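Local coordinates for hypothetical protein SMU.776 (Streptococcus mutans, PDB 2B78) that is probably an S-adenosylmethionine-dependent methyltransferase, perhaps acting on RNA, with a PUA-like domain ahead of a Rossmann-like catalytic domain, at residues L4-F9 against V36-D41; Y115-L120 against N145-Y150; L313-L318 against I345-G350. All blocks are in the same frame, centred on the assembly; numbering follows the deposited sequence.

Interaction 1: residues L4-F9 against V36-D41; sequences LMVGSF and VQLYSD
Leu4 and Tyr39 meet through their backbones in a short parallel pairing in which Leu4 lies opposite Leu38 and Met5 opposite Tyr39. Leu4 donates its N-H to Gln37 O at 2.9 Å and takes the N-H of Tyr39 on its own O at 2.8 Å. The ladder ends with Val6 N on Tyr39 O, also 2.8 Å, a bond almost straight at both the hydrogen and the carbonyl. Beyond it the two chains part, and a water carries the link on, donating to Val6 O and accepting from Asp41 N.

On one face Leu4 and Leu38 lie side by side, CD2 against CD2 at 3.8 Å, while CG1 of Val6 approaches the same Leu38 methyl crosswise. On the Met5 and Tyr39 face the thioether runs on past the strand end: with CG anti to the backbone N (chi1 -168°), Met5 sets CG 3.3 Å from Ser40 O, and SD, farther along, lies 3.9 Å from Asp41 CA. Ser40 OG is hydrogen-bonded to the amides of Ala42 and Ile44 just beyond the strand.

Strand 2-5 is outermost in the mixed sheet of the PUA-like domain; strand 34-39 separates it from strand 45-54, and Leu14 of helix 8-16 packs on Leu38.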
ATOM      1  N   LEU A   4      11.848  -8.253 -29.143  1.00 34.42           N
ATOM      2  CA  LEU A   4      12.858  -8.397 -28.107  1.00 33.03           C
ATOM      3  C   LEU A   4      13.097  -9.863 -27.774  1.00 32.63           C
ATOM      4  O   LEU A   4      12.183 -10.566 -27.338  1.00 32.80           O
ATOM      5  CB  LEU A   4      12.411  -7.640 -26.853  1.00 32.42           C
ATOM      6  CG  LEU A   4      13.336  -7.562 -25.638  1.00 32.57           C
ATOM      7  CD1 LEU A   4      14.663  -6.919 -26.030  1.00 32.90           C
ATOM      8  CD2 LEU A   4      12.652  -6.746 -24.541  1.00 30.43           C
ATOM      9  N   MET A   5      14.320 -10.332 -27.998  1.00 31.64           N
ATOM     10  CA  MET A   5      14.646 -11.721 -27.690  1.00 30.53           C
ATOM     11  C   MET A   5      15.076 -11.726 -26.230  1.00 29.00           C
ATOM     12  O   MET A   5      15.975 -10.985 -25.834  1.00 28.27           O
ATOM     13  CB  MET A   5      15.778 -12.229 -28.586  1.00 31.84           C
ATOM     14  CG  MET A   5      15.971 -13.738 -28.521  1.00 33.15           C
ATOM     15  SD  MET A   5      17.206 -14.338 -29.696  1.00 36.52           S
ATOM     16  CE  MET A   5      16.249 -14.305 -31.216  1.00 34.96           C
ATOM     17  N   VAL A   6      14.426 -12.557 -25.426  1.00 28.14           N
ATOM     18  CA  VAL A   6      14.724 -12.605 -24.006  1.00 25.44           C
ATOM     19  C   VAL A   6      15.589 -13.777 -23.567  1.00 24.30           C
ATOM     20  O   VAL A   6      15.695 -14.784 -24.260  1.00 22.84           O
ATOM     21  CB  VAL A   6      13.413 -12.600 -23.201  1.00 24.60           C
ATOM     22  CG1 VAL A   6      12.566 -11.414 -23.642  1.00 24.48           C
ATOM     23  CG2 VAL A   6      12.650 -13.903 -23.418  1.00 21.79           C
ATOM     24  N   GLY A   7      16.203 -13.625 -22.398  1.00 24.73           N
ATOM     25  CA  GLY A   7      17.061 -14.662 -21.852  1.00 23.83           C
ATOM     26  C   GLY A   7      16.289 -15.835 -21.285  1.00 24.35           C
ATOM     27  O   GLY A   7      15.068 -15.773 -21.123  1.00 24.49           O
ATOM     28  N   SER A   8      17.005 -16.911 -20.974  1.00 23.51           N
ATOM     29  CA  SER A   8      16.384 -18.106 -20.432  1.00 22.70           C
ATOM     30  C   SER A   8      15.573 -17.808 -19.170  1.00 22.23           C
ATOM     31  O   SER A   8      14.413 -18.213 -19.060  1.00 21.25           O
ATOM     32  CB  SER A   8      17.458 -19.157 -20.129  1.00 22.39           C
ATOM     33  OG  SER A   8      16.858 -20.375 -19.717  1.00 29.37           O
ATOM     34  N   PHE A   9      16.177 -17.096 -18.221  1.00 22.22           N
ATOM     35  CA  PHE A   9      15.488 -16.771 -16.973  1.00 23.59           C
ATOM     36  C   PHE A   9      14.233 -15.937 -17.228  1.00 23.14           C
ATOM     37  O   PHE A   9      13.167 -16.221 -16.682  1.00 23.90           O
ATOM     38  CB  PHE A   9      16.420 -16.004 -16.028  1.00 23.77           C
ATOM     39  CG  PHE A   9      16.111 -16.222 -14.573  1.00 23.89           C
ATOM     40  CD1 PHE A   9      16.416 -17.436 -13.963  1.00 23.43           C
ATOM     41  CD2 PHE A   9      15.492 -15.230 -13.820  1.00 23.62           C
ATOM     42  CE1 PHE A   9      16.107 -17.658 -12.621  1.00 23.99           C
ATOM     43  CE2 PHE A   9      15.177 -15.439 -12.479  1.00 24.02           C
ATOM     44  CZ  PHE A   9      15.485 -16.657 -11.878  1.00 24.09           C
ATOM     45  N   VAL A  36       6.348  -3.799 -27.190  1.00 23.40           N
ATOM     46  CA  VAL A  36       7.271  -4.697 -27.870  1.00 22.54           C
ATOM     47  C   VAL A  36       6.677  -6.090 -27.872  1.00 23.65           C
ATOM     48  O   VAL A  36       5.657  -6.339 -27.225  1.00 23.26           O
ATOM     49  CB  VAL A  36       8.657  -4.749 -27.171  1.00 22.24           C
ATOM     50  CG1 VAL A  36       9.271  -3.349 -27.113  1.00 21.47           C
ATOM     51  CG2 VAL A  36       8.521  -5.335 -25.762  1.00 21.01           C
ATOM     52  N   GLN A  37       7.300  -6.986 -28.626  1.00 23.82           N
ATOM     53  CA  GLN A  37       6.859  -8.367 -28.678  1.00 24.35           C
ATOM     54  C   GLN A  37       8.029  -9.169 -28.150  1.00 24.30           C
ATOM     55  O   GLN A  37       9.147  -9.051 -28.652  1.00 23.97           O
ATOM     56  CB  GLN A  37       6.551  -8.800 -30.108  1.00 25.69           C
ATOM     57  CG  GLN A  37       5.458  -7.999 -30.787  1.00 26.23           C
ATOM     58  CD  GLN A  37       5.077  -8.601 -32.125  1.00 29.41           C
ATOM     59  OE1 GLN A  37       5.941  -8.867 -32.968  1.00 30.57           O
ATOM     60  NE2 GLN A  37       3.780  -8.824 -32.329  1.00 28.23           N
ATOM     61  N   LEU A  38       7.770  -9.970 -27.126  1.00 24.28           N
ATOM     62  CA  LEU A  38       8.806 -10.787 -26.511  1.00 23.54           C
ATOM     63  C   LEU A  38       8.926 -12.142 -27.186  1.00 23.86           C
ATOM     64  O   LEU A  38       7.920 -12.808 -27.431  1.00 24.43           O
ATOM     65  CB  LEU A  38       8.486 -10.994 -25.033  1.00 24.02           C
ATOM     66  CG  LEU A  38       8.216  -9.705 -24.256  1.00 23.29           C
ATOM     67  CD1 LEU A  38       7.902 -10.038 -22.810  1.00 22.74           C
ATOM     68  CD2 LEU A  38       9.430  -8.790 -24.352  1.00 23.59           C
ATOM     69  N   TYR A  39      10.165 -12.542 -27.463  1.00 23.54           N
ATOM     70  CA  TYR A  39      10.461 -13.823 -28.101  1.00 24.54           C
ATOM     71  C   TYR A  39      11.568 -14.563 -27.342  1.00 25.57           C
ATOM     72  O   TYR A  39      12.450 -13.936 -26.752  1.00 26.24           O
ATOM     73  CB  TYR A  39      10.921 -13.597 -29.545  1.00 23.85           C
ATOM     74  CG  TYR A  39       9.801 -13.378 -30.534  1.00 23.56           C
ATOM     75  CD1 TYR A  39       9.277 -14.443 -31.264  1.00 23.04           C
ATOM     76  CD2 TYR A  39       9.259 -12.108 -30.738  1.00 23.71           C
ATOM     77  CE1 TYR A  39       8.236 -14.246 -32.181  1.00 23.36           C
ATOM     78  CE2 TYR A  39       8.220 -11.903 -31.646  1.00 23.27           C
ATOM     79  CZ  TYR A  39       7.716 -12.977 -32.362  1.00 22.67           C
ATOM     80  OH  TYR A  39       6.688 -12.785 -33.257  1.00 21.77           O
ATOM     81  N   SER A  40      11.521 -15.892 -27.367  1.00 26.06           N
ATOM     82  CA  SER A  40      12.540 -16.706 -26.702  1.00 26.81           C
ATOM     83  C   SER A  40      13.753 -16.778 -27.626  1.00 27.35           C
ATOM     84  O   SER A  40      13.749 -16.180 -28.705  1.00 28.15           O
ATOM     85  CB  SER A  40      12.019 -18.121 -26.456  1.00 24.78           C
ATOM     86  OG  SER A  40      11.833 -18.793 -27.687  1.00 25.32           O
ATOM     87  N   ASP A  41      14.782 -17.511 -27.206  1.00 29.04           N
ATOM     88  CA  ASP A  41      16.001 -17.667 -28.001  1.00 31.34           C
ATOM     89  C   ASP A  41      15.763 -18.584 -29.195  1.00 31.34           C
ATOM     90  O   ASP A  41      16.580 -18.644 -30.119  1.00 32.33           O
ATOM     91  CB  ASP A  41      17.143 -18.230 -27.141  1.00 32.89           C
ATOM     92  CG  ASP A  41      16.728 -19.454 -26.340  1.00 35.30           C
ATOM     93  OD1 ASP A  41      16.070 -20.351 -26.911  1.00 36.36           O
ATOM     94  OD2 ASP A  41      17.066 -19.525 -25.133  1.00 37.21           O
TER
HETATM   95  O   HOH W   1      15.344 -17.498 -24.250  1.00 36.29           O

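Interaction 2: residues Y115-L120 against N145-Y150; sequences YGDFVL and NFLGAY
The carbonyl oxygen of Asp117 receives the N-H of Leu147 at 2.8 Å, with an N-H...O angle of 152°, and the same oxygen lies at the edge of the Phe146 ring, 3.5 Å from CD1. This bond joins the chains just before both become strands. Farther on, Val119 forms the regular parallel pattern, its N-H going to Gly148 O at 3.1 Å and its O accepting Tyr150 N at 3.0 Å, so that one residue bonds to those before and after its partner Ala149.

The side chains divide between the two faces of this pairing. On the face of Val119 and Ala149, CG1 of Val119 faces the Phe146 ring, though it is modelled too close for the detail to be trusted. The two side chains cross at about a right angle, and Phe139 of helix 132-142 packs against both. On the other face, Phe118 lays its ring beside Gly148, CD1 3.5 Å from the glycine CA, where a CB would collide with the ring. Leu147 CB covers one face of that ring, 4.1 Å from CE1. Leu120 CD1 reaches Tyr150 CB at 3.6 Å, and the tyrosine OH is hydrogen-bonded to Glu169 and to the amide of Ala170. Asp117 and Leu147 run side by side at the exposed end, CB to CD1.

The type II' turn from Tyr115 to Phe118, with Gly116 at positive phi, folds strand 118-123 back on strand 110-115 as a tight beta hairpin. Helices between strands 118-123 and 148-153 then make the connection to the parallel neighbour, a beta-alpha-beta crossover within a mixed five-stranded sheet.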
ATOM      1  N   TYR A 115     -12.730   6.354  -3.521  1.00 15.37           N
ATOM      2  CA  TYR A 115     -12.867   7.009  -2.233  1.00 13.62           C
ATOM      3  C   TYR A 115     -14.249   7.631  -2.210  1.00 14.81           C
ATOM      4  O   TYR A 115     -14.418   8.789  -2.577  1.00 14.81           O
ATOM      5  CB  TYR A 115     -11.810   8.106  -2.081  1.00 12.03           C
ATOM      6  CG  TYR A 115     -10.439   7.624  -1.660  1.00 10.19           C
ATOM      7  CD1 TYR A 115     -10.078   7.587  -0.308  1.00 10.82           C
ATOM      8  CD2 TYR A 115      -9.495   7.221  -2.606  1.00  8.48           C
ATOM      9  CE1 TYR A 115      -8.796   7.165   0.091  1.00  9.00           C
ATOM     10  CE2 TYR A 115      -8.219   6.793  -2.215  1.00  9.81           C
ATOM     11  CZ  TYR A 115      -7.881   6.775  -0.867  1.00  8.09           C
ATOM     12  OH  TYR A 115      -6.608   6.401  -0.487  1.00  8.81           O
ATOM     13  N   GLY A 116     -15.245   6.862  -1.784  1.00 15.53           N
ATOM     14  CA  GLY A 116     -16.593   7.398  -1.754  1.00 15.19           C
ATOM     15  C   GLY A 116     -17.122   7.595  -3.162  1.00 15.95           C
ATOM     16  O   GLY A 116     -17.207   6.643  -3.941  1.00 14.79           O
ATOM     17  N   ASP A 117     -17.463   8.835  -3.497  1.00 16.22           N
ATOM     18  CA  ASP A 117     -17.995   9.147  -4.823  1.00 16.58           C
ATOM     19  C   ASP A 117     -16.938   9.534  -5.853  1.00 15.98           C
ATOM     20  O   ASP A 117     -17.267   9.821  -7.004  1.00 16.50           O
ATOM     21  CB  ASP A 117     -19.018  10.275  -4.720  1.00 17.99           C
ATOM     22  CG  ASP A 117     -20.248   9.875  -3.932  1.00 19.98           C
ATOM     23  OD1 ASP A 117     -20.871   8.845  -4.277  1.00 19.52           O
ATOM     24  OD2 ASP A 117     -20.594  10.594  -2.973  1.00 21.34           O
ATOM     25  N   PHE A 118     -15.675   9.530  -5.447  1.00 14.78           N
ATOM     26  CA  PHE A 118     -14.581   9.903  -6.335  1.00 14.34           C
ATOM     27  C   PHE A 118     -13.561   8.783  -6.516  1.00 14.56           C
ATOM     28  O   PHE A 118     -13.428   7.902  -5.664  1.00 14.67           O
ATOM     29  CB  PHE A 118     -13.887  11.151  -5.779  1.00 14.55           C
ATOM     30  CG  PHE A 118     -14.781  12.357  -5.716  1.00 15.59           C
ATOM     31  CD1 PHE A 118     -14.893  13.216  -6.805  1.00 15.05           C
ATOM     32  CD2 PHE A 118     -15.544  12.613  -4.576  1.00 15.46           C
ATOM     33  CE1 PHE A 118     -15.757  14.313  -6.760  1.00 14.18           C
ATOM     34  CE2 PHE A 118     -16.407  13.706  -4.526  1.00 14.72           C
ATOM     35  CZ  PHE A 118     -16.511  14.554  -5.621  1.00 14.62           C
ATOM     36  N   VAL A 119     -12.850   8.814  -7.637  1.00 14.42           N
ATOM     37  CA  VAL A 119     -11.835   7.808  -7.906  1.00 15.70           C
ATOM     38  C   VAL A 119     -10.467   8.454  -7.981  1.00 15.87           C
ATOM     39  O   VAL A 119     -10.346   9.659  -8.245  1.00 16.76           O
ATOM     40  CB  VAL A 119     -12.113   7.045  -9.217  1.00 16.97           C
ATOM     41  CG1 VAL A 119     -13.375   6.240  -9.065  1.00 18.47           C
ATOM     42  CG2 VAL A 119     -12.238   8.009 -10.388  1.00 18.43           C
ATOM     43  N   LEU A 120      -9.438   7.650  -7.737  1.00 15.54           N
ATOM     44  CA  LEU A 120      -8.067   8.130  -7.771  1.00 15.25           C
ATOM     45  C   LEU A 120      -7.185   7.207  -8.609  1.00 15.56           C
ATOM     46  O   LEU A 120      -6.969   6.048  -8.257  1.00 16.65           O
ATOM     47  CB  LEU A 120      -7.506   8.232  -6.348  1.00 12.64           C
ATOM     48  CG  LEU A 120      -6.071   8.766  -6.254  1.00 13.93           C
ATOM     49  CD1 LEU A 120      -6.039  10.233  -6.692  1.00 12.87           C
ATOM     50  CD2 LEU A 120      -5.558   8.622  -4.827  1.00 13.92           C
ATOM     51  N   ASN A 145     -20.712   5.918 -13.001  1.00 21.01           N
ATOM     52  CA  ASN A 145     -21.357   6.631 -11.906  1.00 21.46           C
ATOM     53  C   ASN A 145     -20.537   7.404 -10.866  1.00 21.55           C
ATOM     54  O   ASN A 145     -21.099   7.905  -9.888  1.00 20.45           O
ATOM     55  CB  ASN A 145     -22.316   5.668 -11.195  1.00 22.52           C
ATOM     56  CG  ASN A 145     -23.306   5.019 -12.158  1.00 24.43           C
ATOM     57  OD1 ASN A 145     -23.748   5.642 -13.123  1.00 25.30           O
ATOM     58  ND2 ASN A 145     -23.665   3.767 -11.890  1.00 25.09           N
ATOM     59  N   PHE A 146     -19.226   7.502 -11.045  1.00 21.82           N
ATOM     60  CA  PHE A 146     -18.436   8.266 -10.085  1.00 21.86           C
ATOM     61  C   PHE A 146     -18.639   9.749 -10.394  1.00 21.62           C
ATOM     62  O   PHE A 146     -18.833  10.122 -11.548  1.00 20.35           O
ATOM     63  CB  PHE A 146     -16.958   7.883 -10.178  1.00 22.42           C
ATOM     64  CG  PHE A 146     -16.631   6.602  -9.464  1.00 23.49           C
ATOM     65  CD1 PHE A 146     -16.718   6.525  -8.076  1.00 24.49           C
ATOM     66  CD2 PHE A 146     -16.259   5.472 -10.172  1.00 22.22           C
ATOM     67  CE1 PHE A 146     -16.441   5.339  -7.409  1.00 23.35           C
ATOM     68  CE2 PHE A 146     -15.979   4.279  -9.510  1.00 23.04           C
ATOM     69  CZ  PHE A 146     -16.071   4.215  -8.129  1.00 23.06           C
ATOM     70  N   LEU A 147     -18.601  10.587  -9.364  1.00 21.10           N
ATOM     71  CA  LEU A 147     -18.809  12.023  -9.544  1.00 21.50           C
ATOM     72  C   LEU A 147     -17.598  12.756 -10.108  1.00 21.56           C
ATOM     73  O   LEU A 147     -17.737  13.774 -10.799  1.00 22.72           O
ATOM     74  CB  LEU A 147     -19.197  12.663  -8.211  1.00 21.62           C
ATOM     75  CG  LEU A 147     -20.391  12.070  -7.463  1.00 21.37           C
ATOM     76  CD1 LEU A 147     -20.610  12.876  -6.198  1.00 21.99           C
ATOM     77  CD2 LEU A 147     -21.638  12.092  -8.339  1.00 21.31           C
ATOM     78  N   GLY A 148     -16.408  12.251  -9.805  1.00 20.30           N
ATOM     79  CA  GLY A 148     -15.196  12.888 -10.282  1.00 19.36           C
ATOM     80  C   GLY A 148     -13.983  12.008 -10.095  1.00 20.08           C
ATOM     81  O   GLY A 148     -14.078  10.934  -9.493  1.00 21.59           O
ATOM     82  N   ALA A 149     -12.839  12.461 -10.606  1.00 19.46           N
ATOM     83  CA  ALA A 149     -11.599  11.703 -10.506  1.00 18.98           C
ATOM     84  C   ALA A 149     -10.365  12.584 -10.384  1.00 18.27           C
ATOM     85  O   ALA A 149     -10.326  13.714 -10.889  1.00 18.55           O
ATOM     86  CB  ALA A 149     -11.448  10.788 -11.723  1.00 18.93           C
ATOM     87  N   TYR A 150      -9.357  12.032  -9.715  1.00 17.19           N
ATOM     88  CA  TYR A 150      -8.076  12.684  -9.501  1.00 16.47           C
ATOM     89  C   TYR A 150      -6.994  11.699  -9.903  1.00 16.21           C
ATOM     90  O   TYR A 150      -7.263  10.506 -10.060  1.00 15.51           O
ATOM     91  CB  TYR A 150      -7.911  13.054  -8.032  1.00 15.11           C
ATOM     92  CG  TYR A 150      -8.777  14.209  -7.632  1.00 17.03           C
ATOM     93  CD1 TYR A 150      -8.277  15.517  -7.646  1.00 15.45           C
ATOM     94  CD2 TYR A 150     -10.111  14.010  -7.289  1.00 14.83           C
ATOM     95  CE1 TYR A 150      -9.097  16.599  -7.327  1.00 16.45           C
ATOM     96  CE2 TYR A 150     -10.936  15.082  -6.972  1.00 16.97           C
ATOM     97  CZ  TYR A 150     -10.423  16.371  -6.994  1.00 17.00           C
ATOM     98  OH  TYR A 150     -11.247  17.432  -6.691  1.00 18.02           O
TER

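Interaction 3: residues L313-L318 against I345-G350; sequences LIRQGL and IEKGFG
Arg315 and Gly348 mark the close approach of two helices of the Rossmann-like methyltransferase domain, their CA atoms 4.3 Å apart. The segment axes run broadly parallel, crossing at -39° and approaching to 7.6 Å. Glycine permits this spacing: a CB on Gly348 would run into CB of Ile314.

Apolar packing fills the side turned to the sheet. Ile314 points toward the other helix and uses both branches: CG2, anti to the backbone N, meets Phe349 CD2 at 3.7 Å, and CD1 meets Ile345 CG2 at 4.2 Å. On the sheet side, Ile327 of strand 325-331 touches both Ile314 and Leu318, while Ile383 of strand 379-384 touches Ile345 and Phe349, so the pair rests on neighbouring parts of the central sheet.

Polar groups take the outer side. Gly348 O receives a bent CA-H...O contact from Arg315 CA at 3.5 Å, and Gly348 CA lies over one face of the Arg315 guanidinium, displaced toward the rim of that group. After an extended start (chi1 and chi2 near 180°), chi3 of -61° turns NE aside.

Aromatic contacts complete the interface. The Phe349 ring stacks with His354 and also receives Leu318, whose side chain crosses it at about a right angle. Leu318 CD1 stands over the Phe349 ring face near its rim, 3.7 Å from the centroid, and Leu318 CD2 comes within 3.5 Å of Phe349 CE1.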
ATOM      1  N   LEU A 313      14.193  -0.589  15.413  1.00 15.58           N
ATOM      2  CA  LEU A 313      12.863  -0.208  15.881  1.00 14.16           C
ATOM      3  C   LEU A 313      12.345  -1.282  16.832  1.00 14.07           C
ATOM      4  O   LEU A 313      11.749  -0.982  17.864  1.00 14.18           O
ATOM      5  CB  LEU A 313      11.902  -0.059  14.699  1.00 12.42           C
ATOM      6  CG  LEU A 313      12.347   0.939  13.633  1.00 13.77           C
ATOM      7  CD1 LEU A 313      11.326   0.949  12.493  1.00 11.27           C
ATOM      8  CD2 LEU A 313      12.498   2.329  14.245  1.00  9.67           C
ATOM      9  N   ILE A 314      12.581  -2.539  16.476  1.00 13.53           N
ATOM     10  CA  ILE A 314      12.156  -3.659  17.299  1.00 12.75           C
ATOM     11  C   ILE A 314      12.919  -3.691  18.621  1.00 13.07           C
ATOM     12  O   ILE A 314      12.322  -3.867  19.686  1.00 13.52           O
ATOM     13  CB  ILE A 314      12.381  -4.995  16.555  1.00 13.79           C
ATOM     14  CG1 ILE A 314      11.430  -5.089  15.356  1.00 13.86           C
ATOM     15  CG2 ILE A 314      12.166  -6.169  17.503  1.00 13.05           C
ATOM     16  CD1 ILE A 314       9.955  -5.248  15.739  1.00 13.68           C
ATOM     17  N   ARG A 315      14.236  -3.509  18.549  1.00 12.69           N
ATOM     18  CA  ARG A 315      15.087  -3.529  19.738  1.00 12.26           C
ATOM     19  C   ARG A 315      14.685  -2.451  20.730  1.00 12.07           C
ATOM     20  O   ARG A 315      14.451  -2.731  21.909  1.00 12.94           O
ATOM     21  CB  ARG A 315      16.558  -3.339  19.353  1.00 14.09           C
ATOM     22  CG  ARG A 315      17.541  -3.406  20.542  1.00 16.63           C
ATOM     23  CD  ARG A 315      19.003  -3.303  20.102  1.00 15.42           C
ATOM     24  NE  ARG A 315      19.388  -4.388  19.202  1.00 18.50           N
ATOM     25  CZ  ARG A 315      19.445  -4.287  17.877  1.00 20.34           C
ATOM     26  NH1 ARG A 315      19.149  -3.137  17.272  1.00 19.85           N
ATOM     27  NH2 ARG A 315      19.790  -5.344  17.153  1.00 21.58           N
ATOM     28  N   GLN A 316      14.609  -1.216  20.254  1.00 10.79           N
ATOM     29  CA  GLN A 316      14.247  -0.116  21.126  1.00 11.01           C
ATOM     30  C   GLN A 316      12.786  -0.163  21.568  1.00 10.98           C
ATOM     31  O   GLN A 316      12.456   0.252  22.680  1.00 10.77           O
ATOM     32  CB  GLN A 316      14.606   1.202  20.443  1.00 10.63           C
ATOM     33  CG  GLN A 316      16.126   1.353  20.307  1.00 10.64           C
ATOM     34  CD  GLN A 316      16.557   2.744  19.886  1.00 13.38           C
ATOM     35  OE1 GLN A 316      15.995   3.743  20.343  1.00 11.90           O
ATOM     36  NE2 GLN A 316      17.572   2.817  19.027  1.00 12.95           N
ATOM     37  N   GLY A 317      11.916  -0.689  20.714  1.00 11.98           N
ATOM     38  CA  GLY A 317      10.518  -0.811  21.086  1.00 12.68           C
ATOM     39  C   GLY A 317      10.366  -1.783  22.244  1.00 13.41           C
ATOM     40  O   GLY A 317       9.584  -1.554  23.172  1.00 13.51           O
ATOM     41  N   LEU A 318      11.120  -2.879  22.196  1.00 15.09           N
ATOM     42  CA  LEU A 318      11.073  -3.883  23.248  1.00 15.78           C
ATOM     43  C   LEU A 318      11.460  -3.302  24.599  1.00 17.00           C
ATOM     44  O   LEU A 318      10.987  -3.770  25.633  1.00 18.47           O
ATOM     45  CB  LEU A 318      12.003  -5.048  22.911  1.00 14.85           C
ATOM     46  CG  LEU A 318      11.472  -5.969  21.816  1.00 16.10           C
ATOM     47  CD1 LEU A 318      12.542  -6.953  21.384  1.00 14.25           C
ATOM     48  CD2 LEU A 318      10.252  -6.699  22.340  1.00 15.50           C
ATOM     49  N   ILE A 345      13.387  -8.531  12.252  1.00 19.16           N
ATOM     50  CA  ILE A 345      12.683  -8.576  13.522  1.00 20.91           C
ATOM     51  C   ILE A 345      13.469  -9.460  14.494  1.00 21.62           C
ATOM     52  O   ILE A 345      13.717  -9.070  15.642  1.00 21.37           O
ATOM     53  CB  ILE A 345      11.246  -9.122  13.329  1.00 19.78           C
ATOM     54  CG1 ILE A 345      10.448  -8.153  12.447  1.00 18.77           C
ATOM     55  CG2 ILE A 345      10.568  -9.290  14.674  1.00 19.62           C
ATOM     56  CD1 ILE A 345       9.043  -8.617  12.117  1.00 17.74           C
ATOM     57  N   GLU A 346      13.879 -10.639  14.028  1.00 20.61           N
ATOM     58  CA  GLU A 346      14.652 -11.551  14.869  1.00 20.82           C
ATOM     59  C   GLU A 346      15.919 -10.873  15.372  1.00 19.80           C
ATOM     60  O   GLU A 346      16.313 -11.059  16.524  1.00 19.84           O
ATOM     61  CB  GLU A 346      15.021 -12.821  14.097  1.00 21.16           C
ATOM     62  CG  GLU A 346      13.832 -13.711  13.812  1.00 23.14           C
ATOM     63  CD  GLU A 346      13.122 -14.134  15.085  1.00 26.31           C
ATOM     64  OE1 GLU A 346      13.657 -15.006  15.799  1.00 28.00           O
ATOM     65  OE2 GLU A 346      12.036 -13.586  15.382  1.00 25.87           O
ATOM     66  N   LYS A 347      16.543 -10.080  14.506  1.00 18.89           N
ATOM     67  CA  LYS A 347      17.770  -9.372  14.852  1.00 18.71           C
ATOM     68  C   LYS A 347      17.512  -8.410  16.012  1.00 19.55           C
ATOM     69  O   LYS A 347      18.324  -8.299  16.926  1.00 20.81           O
ATOM     70  CB  LYS A 347      18.299  -8.606  13.632  1.00 17.27           C
ATOM     71  CG  LYS A 347      19.699  -8.038  13.809  1.00 15.16           C
ATOM     72  CD  LYS A 347      20.196  -7.352  12.545  1.00 15.54           C
ATOM     73  CE  LYS A 347      21.536  -6.646  12.782  1.00 15.13           C
ATOM     74  NZ  LYS A 347      22.078  -6.013  11.538  1.00 17.50           N
ATOM     75  N   GLY A 348      16.374  -7.722  15.975  1.00 19.51           N
ATOM     76  CA  GLY A 348      16.042  -6.795  17.045  1.00 19.11           C
ATOM     77  C   GLY A 348      15.717  -7.473  18.369  1.00 20.09           C
ATOM     78  O   GLY A 348      16.005  -6.931  19.440  1.00 18.93           O
ATOM     79  N   PHE A 349      15.099  -8.651  18.306  1.00 20.96           N
ATOM     80  CA  PHE A 349      14.737  -9.390  19.512  1.00 21.56           C
ATOM     81  C   PHE A 349      15.930  -9.995  20.231  1.00 22.21           C
ATOM     82  O   PHE A 349      15.880 -10.209  21.444  1.00 21.12           O
ATOM     83  CB  PHE A 349      13.756 -10.519  19.180  1.00 21.71           C
ATOM     84  CG  PHE A 349      12.320 -10.142  19.346  1.00 19.89           C
ATOM     85  CD1 PHE A 349      11.723 -10.167  20.596  1.00 18.94           C
ATOM     86  CD2 PHE A 349      11.563  -9.746  18.250  1.00 19.71           C
ATOM     87  CE1 PHE A 349      10.397  -9.805  20.757  1.00 18.02           C
ATOM     88  CE2 PHE A 349      10.228  -9.381  18.402  1.00 18.17           C
ATOM     89  CZ  PHE A 349       9.647  -9.410  19.658  1.00 17.78           C
ATOM     90  N   GLY A 350      17.000 -10.274  19.494  1.00 23.06           N
ATOM     91  CA  GLY A 350      18.153 -10.888  20.127  1.00 24.51           C
ATOM     92  C   GLY A 350      17.686 -12.218  20.688  1.00 26.37           C
ATOM     93  O   GLY A 350      16.965 -12.951  20.009  1.00 27.01           O
TER

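Overall arrangement
From the N terminus the three contacts follow in series, without nesting or crossing. Interaction 1 closes a loop of 26 residues that includes most of helix 8-16, joining the first strand of the PUA-like domain to strand 34-39. Interaction 2 closes 24 residues, mostly helical, and pairs two strands of the separate middle sheet. Interaction 3 closes 26 residues containing strand 325-331, bringing together two helices that pack on the C-terminal seven-stranded sheet. Their centres lie 40 to 44 Å apart; interactions 2 and 3 fall on opposite sides of the chain's centre. In interaction 3, Ile314 lies about 11 Å, side chain to side chain, from Val272, which binds S-adenosyl-L-homocysteine, a ligand absent from this model.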